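Local coordinates for insecticidal crystal protein Cry35Ab1 (Bacillus thuringiensis, PDB 4JP0) that acts as one component of a binary insecticidal toxin against western corn rootworm larvae, both proteins being required for maximal toxicity, at residues A[5-10]-A[139-144]; A[44-49]-A[60-65]; A[51-56]-A[271-276]. One frame throughout, in Å; residues are numbered along the deposited sequence.

Interaction 1: residues A[5-10]-A[139-144]; sequences NKVYEI and SVQTIQ
Y8 meets S139 obliquely, its ring carbon CD2 lying 4.1 Å from S139 N, while one face of the same ring carries K6 CB, offset toward the rim. The other flat group that matters is the amide of N5. Its CG, between the backbone N and the carbonyl carbon (chi1 64°), brings the amide alongside I143 O and T142 CG2. ND2 donates to I143 O over 2.9 Å from above the carbonyl plane, a bent bond (135° at the hydrogen) whose acceptor is also tilted out of the N5 amide plane.

The backbones run antiparallel, with axes 4.6 Å apart. V7 is the residue on which the register slips: V7 N donates to Q141 O at 2.8 Å, whereas V7 O accepts from V140 N, so V140 and Q141 both face V7 in a classic beta bulge. At N5 itself, I143 N donates to N5 O in a nearly straight bond.

On the face shared by K6, Y8, S139 and T142, the extended K6 chain lies beside T142, pointing the same way, and its CD comes within 3.3 Å of S139 OG. V7 CG1 meets V140 CG2 at 3.7 Å, and on the face V7 shares with Q141 its CG2 meets Q141 CB. The V140 and E9 side chains cross at about a right angle, V140 CG1 against E9 CD.

Outside the two segments, D3 takes both polar ends, K6 NZ by a salt bridge and Y8 OH by a hydrogen bond. The contact therefore joins the first and last strands of the ricin-type beta-trefoil chiefly through backbone bonds, with the N5 amide adding a side-chain clasp.

Interaction 2: residues A[44-49]-A[60-65]; sequences NLKWFL and TSYAAN
F48 and T60 form an antiparallel hydrogen-bonded pair: F48 N donates to T60 O at 2.8 Å, and T60 N returns the bond to F48 O. One residue along, W47 and S61 make the non-hydrogen-bonded pair, and the six-membered ring of the indole meets S61 obliquely, with CZ3 3.3 Å from S61 CA. T60 O lies at the edge of this ring, near its plane. Beyond the strand pair, the rings of F48 and Y62 meet rim to rim, CD1 to CD1 at 3.7 Å, with planes only 17° apart and neither ring over the other.

K46 O is gripped twice: Y62 N donates to it across the contact at 3.0 Å, and N44 ND2 reaches it at 2.9 Å from the opposite face of its carbonyl plane. N44 OD1 in turn accepts from K46 N, an Asx turn. With CG anti to the backbone N (chi1 171°), the N44 amide also comes against A64 CB, 3.6 Å from CG, while its ND2 lies over one face of the W47 ring, toward the rim. Behind S61, its OG donates to a lone pair of N65 OD1, which also bonds T21 OG1.

This is the open end of the hairpin formed by strands 43-52 and 56-61. Strand 6-12 flanks it through V7 on K46 and Y62, strand 18-22 packs T21 against N44, W47 and S61, and helix 193-199 touches T60 and Y62.

Interaction 3: residues A[51-56]-A[271-276]; sequences PIDDDQ and IKTQLN
D53 and I271 bring the two backbones closest, their CA atoms 5.3 Å apart, where the chain following P51 passes the N-terminus of helix 272-279, with I271 at the N-cap position. The D53 carboxylate reaches across to the first turn. Its OD2 accepts from T273 N at 2.8 Å, a nearly straight bond on the syn side of the oxygen, and OD1 takes a weak bond from Q274 N at 3.3 Å. T273 CB packs close against the carboxylate, 3.2 Å from OD2. Beside this polar grip, the CG2 methyls of I52 and I271 touch at 4.1 Å, their side chains crossing at about a right angle.

Two waters extend the contact. Both donate to Q274 OE1; one also donates to P51 O, and the other to D53 OD1 at 3.0 Å. Q274 NE2 meanwhile bonds T179 OG1 and L180 O, which fixes the amide that the waters meet.

An acidic side chain from a distant part of the chain thus accepts from two backbone N-H groups in the first turn of a helix, one weakly. The helix dipole would favour its charged form, and the bonds tie the lectin-like region to the Toxin_10 (P42-type) region.

In the fold
Followed from the N terminus, the chain enters strand 6-12, and interaction 1 closes a long loop when strand 135-142 returns beside it, bringing together the two ends of the lectin-like domain. Interaction 2 is nested inside that loop and closes a short hairpin. The two touch directly, their centres 10 Å apart, because strands 6-12 and 43-52 are neighbours in one sheet, with Y8 N probably hydrogen-bonded to W47 O. Interaction 3 starts farther along strand 43-52 but finds its partner 215 residues later, so its loop crosses those of both others. Two contacts thus organise the lectin-like domain internally, and the third joins it to the Toxin_10 (P42-type) region.

Interaction 1: residues A[5-10]-A[139-144]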
ATOM      1  N   ASN A   5      -7.805   1.710  16.913  1.00 14.43           N
ATOM      2  CA  ASN A   5      -7.033   0.600  17.447  1.00 14.85           C
ATOM      3  C   ASN A   5      -7.723   0.052  18.676  1.00 15.21           C
ATOM      4  O   ASN A   5      -7.098  -0.416  19.608  1.00 14.17           O
ATOM      5  CB  ASN A   5      -5.602   1.045  17.781  1.00 15.93           C
ATOM      6  CG  ASN A   5      -5.562   2.079  18.886  1.00 18.26           C
ATOM      7  OD1 ASN A   5      -6.498   2.876  19.068  1.00 17.55           O
ATOM      8  ND2 ASN A   5      -4.465   2.079  19.629  1.00 18.82           N
ATOM      9  N   LYS A   6      -9.046   0.089  18.651  1.00 14.62           N
ATOM     10  CA  LYS A   6      -9.837  -0.393  19.781  1.00 14.36           C
ATOM     11  C   LYS A   6     -10.890  -1.405  19.395  1.00 14.50           C
ATOM     12  O   LYS A   6     -11.411  -1.399  18.260  1.00 13.25           O
ATOM     13  CB  LYS A   6     -10.551   0.804  20.439  1.00 13.92           C
ATOM     14  CG  LYS A   6      -9.595   1.701  21.210  1.00 13.88           C
ATOM     15  CD  LYS A   6     -10.334   2.937  21.761  1.00 19.07           C
ATOM     16  CE  LYS A   6      -9.435   3.681  22.742  1.00 19.16           C
ATOM     17  NZ  LYS A   6      -9.896   5.074  22.885  1.00 22.03           N
ATOM     18  N   VAL A   7     -11.263  -2.222  20.372  1.00 13.53           N
ATOM     19  CA  VAL A   7     -12.404  -3.100  20.225  1.00 14.20           C
ATOM     20  C   VAL A   7     -13.549  -2.363  20.943  1.00 15.07           C
ATOM     21  O   VAL A   7     -13.409  -1.971  22.102  1.00 14.31           O
ATOM     22  CB  VAL A   7     -12.163  -4.480  20.947  1.00 14.69           C
ATOM     23  CG1 VAL A   7     -13.392  -5.358  20.817  1.00 13.89           C
ATOM     24  CG2 VAL A   7     -10.923  -5.188  20.350  1.00 16.62           C
ATOM     25  N   TYR A   8     -14.663  -2.167  20.253  1.00 12.81           N
ATOM     26  CA  TYR A   8     -15.761  -1.392  20.784  1.00 14.30           C
ATOM     27  C   TYR A   8     -17.003  -2.220  20.974  1.00 14.22           C
ATOM     28  O   TYR A   8     -17.229  -3.152  20.238  1.00 15.60           O
ATOM     29  CB  TYR A   8     -16.140  -0.324  19.751  1.00 14.12           C
ATOM     30  CG  TYR A   8     -15.177   0.816  19.607  1.00 15.45           C
ATOM     31  CD1 TYR A   8     -14.313   0.889  18.512  1.00 15.06           C
ATOM     32  CD2 TYR A   8     -15.146   1.844  20.542  1.00 14.83           C
ATOM     33  CE1 TYR A   8     -13.445   1.973  18.375  1.00 15.27           C
ATOM     34  CE2 TYR A   8     -14.262   2.920  20.406  1.00 16.58           C
ATOM     35  CZ  TYR A   8     -13.444   2.983  19.316  1.00 14.82           C
ATOM     36  OH  TYR A   8     -12.602   4.044  19.147  1.00 13.42           O
ATOM     37  N   GLU A   9     -17.832  -1.840  21.931  1.00 14.53           N
ATOM     38  CA  GLU A   9     -19.192  -2.376  22.017  1.00 14.85           C
ATOM     39  C   GLU A   9     -20.057  -1.214  21.582  1.00 15.08           C
ATOM     40  O   GLU A   9     -19.735  -0.062  21.872  1.00 15.82           O
ATOM     41  CB  GLU A   9     -19.531  -2.784  23.470  1.00 15.19           C
ATOM     42  CG  GLU A   9     -18.804  -4.065  23.841  1.00 16.72           C
ATOM     43  CD  GLU A   9     -19.067  -4.513  25.256  1.00 22.49           C
ATOM     44  OE1 GLU A   9     -19.614  -3.724  26.067  1.00 25.51           O
ATOM     45  OE2 GLU A   9     -18.714  -5.659  25.551  1.00 25.51           O
ATOM     46  N   ILE A  10     -21.132  -1.480  20.878  1.00 13.45           N
ATOM     47  CA  ILE A  10     -21.999  -0.393  20.357  1.00 12.86           C
ATOM     48  C   ILE A  10     -23.399  -0.557  20.940  1.00 13.43           C
ATOM     49  O   ILE A  10     -24.023  -1.592  20.782  1.00 12.91           O
ATOM     50  CB  ILE A  10     -22.051  -0.435  18.813  1.00 12.95           C
ATOM     51  CG1 ILE A  10     -20.666  -0.194  18.228  1.00 13.84           C
ATOM     52  CG2 ILE A  10     -23.004   0.596  18.249  1.00 13.07           C
ATOM     53  CD1 ILE A  10     -20.640  -0.428  16.689  1.00 15.14           C
ATOM     54  N   SER A 139     -15.165   1.474  24.603  1.00 17.65           N
ATOM     55  CA  SER A 139     -13.902   0.750  24.363  1.00 17.75           C
ATOM     56  C   SER A 139     -13.649  -0.353  25.385  1.00 17.41           C
ATOM     57  O   SER A 139     -13.618  -0.081  26.588  1.00 17.76           O
ATOM     58  CB  SER A 139     -12.729   1.717  24.397  1.00 19.18           C
ATOM     59  OG  SER A 139     -11.526   0.976  24.123  1.00 21.78           O
ATOM     60  N   VAL A 140     -13.473  -1.591  24.932  1.00 15.65           N
ATOM     61  CA  VAL A 140     -13.224  -2.683  25.873  1.00 16.04           C
ATOM     62  C   VAL A 140     -11.826  -3.202  25.745  1.00 15.79           C
ATOM     63  O   VAL A 140     -11.399  -3.984  26.596  1.00 15.33           O
ATOM     64  CB  VAL A 140     -14.262  -3.877  25.720  1.00 17.32           C
ATOM     65  CG1 VAL A 140     -15.642  -3.400  26.067  1.00 18.92           C
ATOM     66  CG2 VAL A 140     -14.235  -4.445  24.299  1.00 15.67           C
ATOM     67  N   GLN A 141     -11.113  -2.786  24.688  1.00 14.19           N
ATOM     68  CA  GLN A 141      -9.706  -3.162  24.523  1.00 14.84           C
ATOM     69  C   GLN A 141      -9.019  -2.177  23.596  1.00 14.51           C
ATOM     70  O   GLN A 141      -9.608  -1.730  22.622  1.00 11.83           O
ATOM     71  CB  GLN A 141      -9.558  -4.588  23.969  1.00 14.51           C
ATOM     72  CG  GLN A 141      -8.094  -5.076  23.956  1.00 16.36           C
ATOM     73  CD  GLN A 141      -7.975  -6.541  23.557  1.00 21.09           C
ATOM     74  OE1 GLN A 141      -8.979  -7.234  23.424  1.00 23.27           O
ATOM     75  NE2 GLN A 141      -6.766  -7.001  23.368  1.00 20.02           N
ATOM     76  N   THR A 142      -7.781  -1.826  23.913  1.00 14.48           N
ATOM     77  CA  THR A 142      -6.980  -1.005  23.023  1.00 15.16           C
ATOM     78  C   THR A 142      -5.715  -1.814  22.668  1.00 16.28           C
ATOM     79  O   THR A 142      -5.050  -2.379  23.564  1.00 16.55           O
ATOM     80  CB  THR A 142      -6.577   0.323  23.711  1.00 15.21           C
ATOM     81  OG1 THR A 142      -7.750   1.087  24.003  1.00 12.80           O
ATOM     82  CG2 THR A 142      -5.791   1.223  22.722  1.00 14.55           C
ATOM     83  N   ILE A 143      -5.396  -1.861  21.382  1.00 15.88           N
ATOM     84  CA  ILE A 143      -4.221  -2.545  20.884  1.00 17.68           C
ATOM     85  C   ILE A 143      -3.205  -1.501  20.503  1.00 18.40           C
ATOM     86  O   ILE A 143      -3.491  -0.611  19.702  1.00 18.57           O
ATOM     87  CB  ILE A 143      -4.571  -3.352  19.609  1.00 18.78           C
ATOM     88  CG1 ILE A 143      -5.808  -4.203  19.812  1.00 21.23           C
ATOM     89  CG2 ILE A 143      -3.344  -4.213  19.145  1.00 19.65           C
ATOM     90  CD1 ILE A 143      -5.635  -5.158  20.854  1.00 24.36           C
ATOM     91  N   GLN A 144      -2.002  -1.611  21.043  1.00 19.27           N
ATOM     92  CA  GLN A 144      -0.932  -0.673  20.702  1.00 19.97           C
ATOM     93  C   GLN A 144      -0.422  -1.015  19.296  1.00 21.13           C
ATOM     94  O   GLN A 144      -0.190  -2.188  18.957  1.00 21.82           O
ATOM     95  CB  GLN A 144       0.204  -0.749  21.745  1.00 21.19           C
ATOM     96  CG  GLN A 144      -0.199  -0.425  23.225  1.00 23.14           C
ATOM     97  CD  GLN A 144      -0.698   1.016  23.434  1.00 26.96           C
ATOM     98  OE1 GLN A 144      -0.310   1.927  22.696  1.00 26.94           O
ATOM     99  NE2 GLN A 144      -1.545   1.222  24.454  1.00 23.43           N
TER

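Interaction 2: residues A[44-49]-A[60-65]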
ATOM      1  N   ASN A  44     -21.749 -12.285  19.733  1.00 14.43           N
ATOM      2  CA  ASN A  44     -20.606 -11.401  19.752  1.00 14.76           C
ATOM      3  C   ASN A  44     -21.082  -9.956  19.868  1.00 14.38           C
ATOM      4  O   ASN A  44     -21.934  -9.548  19.083  1.00 13.46           O
ATOM      5  CB  ASN A  44     -19.820 -11.489  18.442  1.00 14.36           C
ATOM      6  CG  ASN A  44     -18.748 -10.423  18.362  1.00 13.75           C
ATOM      7  OD1 ASN A  44     -17.938 -10.318  19.261  1.00 14.57           O
ATOM      8  ND2 ASN A  44     -18.794  -9.562  17.319  1.00 10.00           N
ATOM      9  N   LEU A  45     -20.524  -9.194  20.811  1.00 14.04           N
ATOM     10  CA  LEU A  45     -20.822  -7.759  20.928  1.00 13.84           C
ATOM     11  C   LEU A  45     -19.620  -6.877  20.600  1.00 13.38           C
ATOM     12  O   LEU A  45     -19.687  -5.661  20.807  1.00 11.95           O
ATOM     13  CB  LEU A  45     -21.234  -7.410  22.372  1.00 13.53           C
ATOM     14  CG  LEU A  45     -22.281  -8.276  23.065  1.00 18.03           C
ATOM     15  CD1 LEU A  45     -22.656  -7.746  24.457  1.00 19.76           C
ATOM     16  CD2 LEU A  45     -23.486  -8.366  22.195  1.00 18.23           C
ATOM     17  N   LYS A  46     -18.543  -7.469  20.070  1.00 12.55           N
ATOM     18  CA  LYS A  46     -17.269  -6.756  19.926  1.00 13.23           C
ATOM     19  C   LYS A  46     -17.043  -6.385  18.488  1.00 13.11           C
ATOM     20  O   LYS A  46     -17.091  -7.257  17.635  1.00 12.38           O
ATOM     21  CB  LYS A  46     -16.096  -7.619  20.400  1.00 13.93           C
ATOM     22  CG  LYS A  46     -16.074  -7.840  21.925  1.00 15.23           C
ATOM     23  CD  LYS A  46     -14.862  -8.658  22.354  1.00 18.61           C
ATOM     24  CE  LYS A  46     -14.942  -9.018  23.840  1.00 21.99           C
ATOM     25  NZ  LYS A  46     -13.665  -9.622  24.340  1.00 23.17           N
ATOM     26  N   TRP A  47     -16.744  -5.103  18.268  1.00 11.82           N
ATOM     27  CA  TRP A  47     -16.600  -4.557  16.929  1.00 13.58           C
ATOM     28  C   TRP A  47     -15.263  -3.813  16.795  1.00 13.61           C
ATOM     29  O   TRP A  47     -14.808  -3.161  17.751  1.00 13.73           O
ATOM     30  CB  TRP A  47     -17.780  -3.607  16.603  1.00 13.68           C
ATOM     31  CG  TRP A  47     -19.041  -4.269  16.847  1.00 15.01           C
ATOM     32  CD1 TRP A  47     -19.916  -4.035  17.878  1.00 16.16           C
ATOM     33  CD2 TRP A  47     -19.583  -5.342  16.088  1.00 14.41           C
ATOM     34  NE1 TRP A  47     -20.975  -4.904  17.787  1.00 14.23           N
ATOM     35  CE2 TRP A  47     -20.777  -5.740  16.718  1.00 18.32           C
ATOM     36  CE3 TRP A  47     -19.153  -6.050  14.943  1.00 15.79           C
ATOM     37  CZ2 TRP A  47     -21.567  -6.812  16.237  1.00 18.91           C
ATOM     38  CZ3 TRP A  47     -19.947  -7.108  14.455  1.00 16.77           C
ATOM     39  CH2 TRP A  47     -21.144  -7.456  15.102  1.00 19.40           C
ATOM     40  N   PHE A  48     -14.624  -3.952  15.632  1.00 12.61           N
ATOM     41  CA  PHE A  48     -13.353  -3.255  15.373  1.00 13.26           C
ATOM     42  C   PHE A  48     -13.542  -2.321  14.207  1.00 13.47           C
ATOM     43  O   PHE A  48     -14.054  -2.731  13.140  1.00 13.20           O
ATOM     44  CB  PHE A  48     -12.235  -4.266  15.066  1.00 14.29           C
ATOM     45  CG  PHE A  48     -10.860  -3.722  15.264  1.00 13.80           C
ATOM     46  CD1 PHE A  48     -10.171  -3.987  16.441  1.00 13.84           C
ATOM     47  CD2 PHE A  48     -10.238  -2.962  14.271  1.00 13.16           C
ATOM     48  CE1 PHE A  48      -8.895  -3.490  16.642  1.00 14.91           C
ATOM     49  CE2 PHE A  48      -8.951  -2.450  14.474  1.00 13.22           C
ATOM     50  CZ  PHE A  48      -8.283  -2.722  15.660  1.00 15.69           C
ATOM     51  N   LEU A  49     -13.192  -1.056  14.406  1.00 11.97           N
ATOM     52  CA  LEU A  49     -13.346  -0.073  13.355  1.00 13.59           C
ATOM     53  C   LEU A  49     -12.058   0.036  12.565  1.00 13.48           C
ATOM     54  O   LEU A  49     -10.998   0.176  13.151  1.00 13.49           O
ATOM     55  CB  LEU A  49     -13.606   1.299  13.961  1.00 13.41           C
ATOM     56  CG  LEU A  49     -14.843   1.477  14.818  1.00 17.31           C
ATOM     57  CD1 LEU A  49     -14.993   2.969  15.163  1.00 18.94           C
ATOM     58  CD2 LEU A  49     -16.053   0.961  14.059  1.00 18.89           C
ATOM     59  N   THR A  60     -16.077  -4.127  11.752  1.00 12.78           N
ATOM     60  CA  THR A  60     -15.703  -5.532  11.618  1.00 12.71           C
ATOM     61  C   THR A  60     -16.046  -6.337  12.830  1.00 13.32           C
ATOM     62  O   THR A  60     -15.779  -5.902  13.950  1.00 12.80           O
ATOM     63  CB  THR A  60     -14.187  -5.620  11.438  1.00 13.03           C
ATOM     64  OG1 THR A  60     -13.803  -4.798  10.315  1.00 13.37           O
ATOM     65  CG2 THR A  60     -13.734  -7.069  11.111  1.00 13.41           C
ATOM     66  N   SER A  61     -16.642  -7.500  12.616  1.00 12.50           N
ATOM     67  CA  SER A  61     -16.949  -8.382  13.746  1.00 12.79           C
ATOM     68  C   SER A  61     -15.596  -8.849  14.323  1.00 13.87           C
ATOM     69  O   SER A  61     -14.776  -9.498  13.639  1.00 13.63           O
ATOM     70  CB  SER A  61     -17.777  -9.566  13.266  1.00 13.35           C
ATOM     71  OG  SER A  61     -18.276 -10.272  14.381  1.00 12.55           O
ATOM     72  N   TYR A  62     -15.368  -8.556  15.593  1.00 12.30           N
ATOM     73  CA  TYR A  62     -14.031  -8.787  16.136  1.00 13.00           C
ATOM     74  C   TYR A  62     -13.799 -10.228  16.524  1.00 13.91           C
ATOM     75  O   TYR A  62     -14.277 -10.673  17.549  1.00 13.78           O
ATOM     76  CB  TYR A  62     -13.755  -7.843  17.315  1.00 12.71           C
ATOM     77  CG  TYR A  62     -12.357  -7.980  17.891  1.00 12.87           C
ATOM     78  CD1 TYR A  62     -11.260  -7.480  17.211  1.00 13.36           C
ATOM     79  CD2 TYR A  62     -12.143  -8.630  19.099  1.00 14.50           C
ATOM     80  CE1 TYR A  62      -9.973  -7.600  17.741  1.00 13.08           C
ATOM     81  CE2 TYR A  62     -10.889  -8.753  19.631  1.00 13.60           C
ATOM     82  CZ  TYR A  62      -9.801  -8.263  18.951  1.00 14.52           C
ATOM     83  OH  TYR A  62      -8.540  -8.353  19.501  1.00 16.37           O
ATOM     84  N   ALA A  63     -13.089 -10.968  15.668  1.00 14.08           N
ATOM     85  CA  ALA A  63     -12.757 -12.369  15.923  1.00 14.63           C
ATOM     86  C   ALA A  63     -14.022 -13.196  16.131  1.00 16.27           C
ATOM     87  O   ALA A  63     -14.055 -14.141  16.952  1.00 14.96           O
ATOM     88  CB  ALA A  63     -11.862 -12.502  17.133  1.00 16.12           C
ATOM     89  N   ALA A  64     -15.073 -12.804  15.418  1.00 14.50           N
ATOM     90  CA  ALA A  64     -16.285 -13.600  15.363  1.00 14.37           C
ATOM     91  C   ALA A  64     -16.795 -13.554  13.925  1.00 14.11           C
ATOM     92  O   ALA A  64     -16.450 -12.630  13.186  1.00 12.65           O
ATOM     93  CB  ALA A  64     -17.320 -13.059  16.290  1.00 13.44           C
ATOM     94  N   ASN A  65     -17.624 -14.518  13.548  1.00 14.06           N
ATOM     95  CA  ASN A  65     -18.166 -14.585  12.175  1.00 15.03           C
ATOM     96  C   ASN A  65     -17.092 -14.443  11.112  1.00 15.26           C
ATOM     97  O   ASN A  65     -17.322 -13.832  10.083  1.00 13.34           O
ATOM     98  CB  ASN A  65     -19.242 -13.492  11.967  1.00 14.85           C
ATOM     99  CG  ASN A  65     -20.179 -13.359  13.158  1.00 16.13           C
ATOM    100  OD1 ASN A  65     -20.086 -12.401  13.935  1.00 14.10           O
ATOM    101  ND2 ASN A  65     -21.104 -14.310  13.289  1.00 13.15           N
TER

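Interaction 3: residues A[51-56]-A[271-276]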
ATOM      1  N   PRO A  51     -10.291   2.391   9.474  1.00 13.95           N
ATOM      2  CA  PRO A  51     -10.495   3.630   8.738  1.00 15.25           C
ATOM      3  C   PRO A  51     -10.207   3.412   7.246  1.00 16.16           C
ATOM      4  O   PRO A  51      -9.300   2.650   6.889  1.00 15.19           O
ATOM      5  CB  PRO A  51      -9.450   4.570   9.362  1.00 15.88           C
ATOM      6  CG  PRO A  51      -8.252   3.622   9.642  1.00 13.65           C
ATOM      7  CD  PRO A  51      -8.904   2.270   9.988  1.00 14.66           C
ATOM      8  N   ILE A  52     -10.993   4.087   6.405  1.00 16.21           N
ATOM      9  CA  ILE A  52     -10.773   4.088   4.968  1.00 16.54           C
ATOM     10  C   ILE A  52     -10.804   5.516   4.469  1.00 17.84           C
ATOM     11  O   ILE A  52     -10.954   6.478   5.254  1.00 16.51           O
ATOM     12  CB  ILE A  52     -11.807   3.190   4.242  1.00 18.07           C
ATOM     13  CG1 ILE A  52     -13.249   3.643   4.520  1.00 17.81           C
ATOM     14  CG2 ILE A  52     -11.603   1.709   4.635  1.00 16.45           C
ATOM     15  CD1 ILE A  52     -14.292   2.852   3.673  1.00 19.78           C
ATOM     16  N   ASP A  53     -10.628   5.689   3.172  1.00 18.11           N
ATOM     17  CA  ASP A  53     -10.548   7.034   2.644  1.00 19.49           C
ATOM     18  C   ASP A  53     -11.817   7.860   2.923  1.00 20.58           C
ATOM     19  O   ASP A  53     -12.895   7.335   3.171  1.00 19.50           O
ATOM     20  CB  ASP A  53     -10.283   7.026   1.123  1.00 19.08           C
ATOM     21  CG  ASP A  53      -8.890   6.500   0.736  1.00 20.79           C
ATOM     22  OD1 ASP A  53      -7.942   6.466   1.575  1.00 18.78           O
ATOM     23  OD2 ASP A  53      -8.664   6.101  -0.446  1.00 20.45           O
ATOM     24  N   ASP A  54     -11.646   9.174   2.897  1.00 20.38           N
ATOM     25  CA  ASP A  54     -12.749  10.122   3.012  1.00 22.77           C
ATOM     26  C   ASP A  54     -13.556  10.022   4.316  1.00 21.98           C
ATOM     27  O   ASP A  54     -14.799  10.087   4.306  1.00 21.04           O
ATOM     28  CB  ASP A  54     -13.650  10.047   1.758  1.00 23.32           C
ATOM     29  CG  ASP A  54     -12.865  10.223   0.448  1.00 28.71           C
ATOM     30  OD1 ASP A  54     -12.149  11.230   0.299  1.00 32.98           O
ATOM     31  OD2 ASP A  54     -12.911   9.399  -0.509  1.00 35.58           O
ATOM     32  N   ASP A  55     -12.828   9.865   5.419  1.00 22.13           N
ATOM     33  CA  ASP A  55     -13.401   9.891   6.751  1.00 22.38           C
ATOM     34  C   ASP A  55     -14.539   8.881   6.913  1.00 21.59           C
ATOM     35  O   ASP A  55     -15.599   9.182   7.475  1.00 22.56           O
ATOM     36  CB  ASP A  55     -13.860  11.306   7.113  0.50 23.17           C
ATOM     37  CG  ASP A  55     -12.760  12.351   6.927  0.50 24.45           C
ATOM     38  OD1 ASP A  55     -11.614  12.141   7.389  0.50 26.14           O
ATOM     39  OD2 ASP A  55     -12.951  13.420   6.326  0.50 27.80           O
ATOM     40  N   GLN A  56     -14.328   7.679   6.400  1.00 19.50           N
ATOM     41  CA  GLN A  56     -15.306   6.593   6.561  1.00 18.67           C
ATOM     42  C   GLN A  56     -14.682   5.417   7.287  1.00 17.67           C
ATOM     43  O   GLN A  56     -13.472   5.415   7.519  1.00 17.08           O
ATOM     44  CB  GLN A  56     -15.851   6.142   5.225  1.00 18.13           C
ATOM     45  CG  GLN A  56     -16.789   7.184   4.583  1.00 21.04           C
ATOM     46  CD  GLN A  56     -17.248   6.739   3.202  1.00 22.29           C
ATOM     47  OE1 GLN A  56     -16.455   6.654   2.281  1.00 31.14           O
ATOM     48  NE2 GLN A  56     -18.506   6.452   3.065  1.00 26.52           N
ATOM     49  N   ILE A 271      -8.572   2.328   0.305  1.00 17.34           N
ATOM     50  CA  ILE A 271      -7.514   3.092   0.943  1.00 17.80           C
ATOM     51  C   ILE A 271      -6.518   3.598  -0.099  1.00 17.52           C
ATOM     52  O   ILE A 271      -5.374   3.956   0.221  1.00 17.45           O
ATOM     53  CB  ILE A 271      -6.789   2.294   2.088  1.00 16.77           C
ATOM     54  CG1 ILE A 271      -6.153   1.010   1.544  1.00 17.40           C
ATOM     55  CG2 ILE A 271      -7.797   1.968   3.241  1.00 15.03           C
ATOM     56  CD1 ILE A 271      -5.041   0.448   2.439  1.00 15.95           C
ATOM     57  N   LYS A 272      -6.929   3.607  -1.348  1.00 18.14           N
ATOM     58  CA  LYS A 272      -6.013   4.062  -2.402  1.00 19.94           C
ATOM     59  C   LYS A 272      -5.406   5.452  -2.211  1.00 20.14           C
ATOM     60  O   LYS A 272      -4.255   5.689  -2.614  1.00 20.40           O
ATOM     61  CB  LYS A 272      -6.649   3.971  -3.807  1.00 21.74           C
ATOM     62  CG  LYS A 272      -7.797   4.912  -4.019  1.00 23.59           C
ATOM     63  CD  LYS A 272      -8.509   4.614  -5.352  1.00 27.19           C
ATOM     64  CE  LYS A 272     -10.029   4.751  -5.209  1.00 31.96           C
ATOM     65  NZ  LYS A 272     -10.588   5.133  -6.544  1.00 34.76           N
ATOM     66  N   THR A 273      -6.146   6.367  -1.610  1.00 19.83           N
ATOM     67  CA  THR A 273      -5.609   7.706  -1.354  1.00 20.23           C
ATOM     68  C   THR A 273      -4.505   7.616  -0.311  1.00 19.95           C
ATOM     69  O   THR A 273      -3.470   8.276  -0.419  1.00 19.28           O
ATOM     70  CB  THR A 273      -6.721   8.634  -0.850  1.00 20.70           C
ATOM     71  OG1 THR A 273      -7.622   8.906  -1.928  1.00 21.84           O
ATOM     72  CG2 THR A 273      -6.180  10.002  -0.469  1.00 20.51           C
ATOM     73  N   GLN A 274      -4.733   6.796   0.700  1.00 18.86           N
ATOM     74  CA  GLN A 274      -3.753   6.575   1.761  1.00 18.83           C
ATOM     75  C   GLN A 274      -2.487   5.963   1.181  1.00 19.36           C
ATOM     76  O   GLN A 274      -1.368   6.350   1.518  1.00 18.64           O
ATOM     77  CB  GLN A 274      -4.335   5.613   2.786  1.00 17.71           C
ATOM     78  CG  GLN A 274      -3.306   5.146   3.849  1.00 18.26           C
ATOM     79  CD  GLN A 274      -3.886   4.091   4.757  1.00 17.39           C
ATOM     80  OE1 GLN A 274      -5.110   4.003   4.906  1.00 17.70           O
ATOM     81  NE2 GLN A 274      -3.018   3.315   5.408  1.00 14.07           N
ATOM     82  N   LEU A 275      -2.671   4.972   0.319  1.00 19.46           N
ATOM     83  CA  LEU A 275      -1.518   4.363  -0.319  1.00 19.50           C
ATOM     84  C   LEU A 275      -0.749   5.370  -1.168  1.00 19.79           C
ATOM     85  O   LEU A 275       0.467   5.405  -1.153  1.00 19.21           O
ATOM     86  CB  LEU A 275      -1.937   3.156  -1.153  1.00 17.97           C
ATOM     87  CG  LEU A 275      -2.557   1.992  -0.384  1.00 18.96           C
ATOM     88  CD1 LEU A 275      -2.841   0.842  -1.362  1.00 20.33           C
ATOM     89  CD2 LEU A 275      -1.642   1.522   0.753  1.00 22.09           C
ATOM     90  N   ASN A 276      -1.461   6.155  -1.954  1.00 19.72           N
ATOM     91  CA  ASN A 276      -0.806   7.106  -2.837  1.00 21.12           C
ATOM     92  C   ASN A 276       0.025   8.073  -1.988  1.00 20.99           C
ATOM     93  O   ASN A 276       1.206   8.324  -2.250  1.00 22.17           O
ATOM     94  CB  ASN A 276      -1.892   7.862  -3.624  1.00 20.45           C
ATOM     95  CG  ASN A 276      -1.376   9.098  -4.333  1.00 23.58           C
ATOM     96  OD1 ASN A 276      -1.809  10.216  -4.048  1.00 27.52           O
ATOM     97  ND2 ASN A 276      -0.517   8.903  -5.309  1.00 22.64           N
TER
HETATM   98  O   HOH W   1      -6.554   2.302   6.594  1.00 14.28           O
HETATM   99  O   HOH W   2      -7.564   5.327   4.304  1.00 20.36           O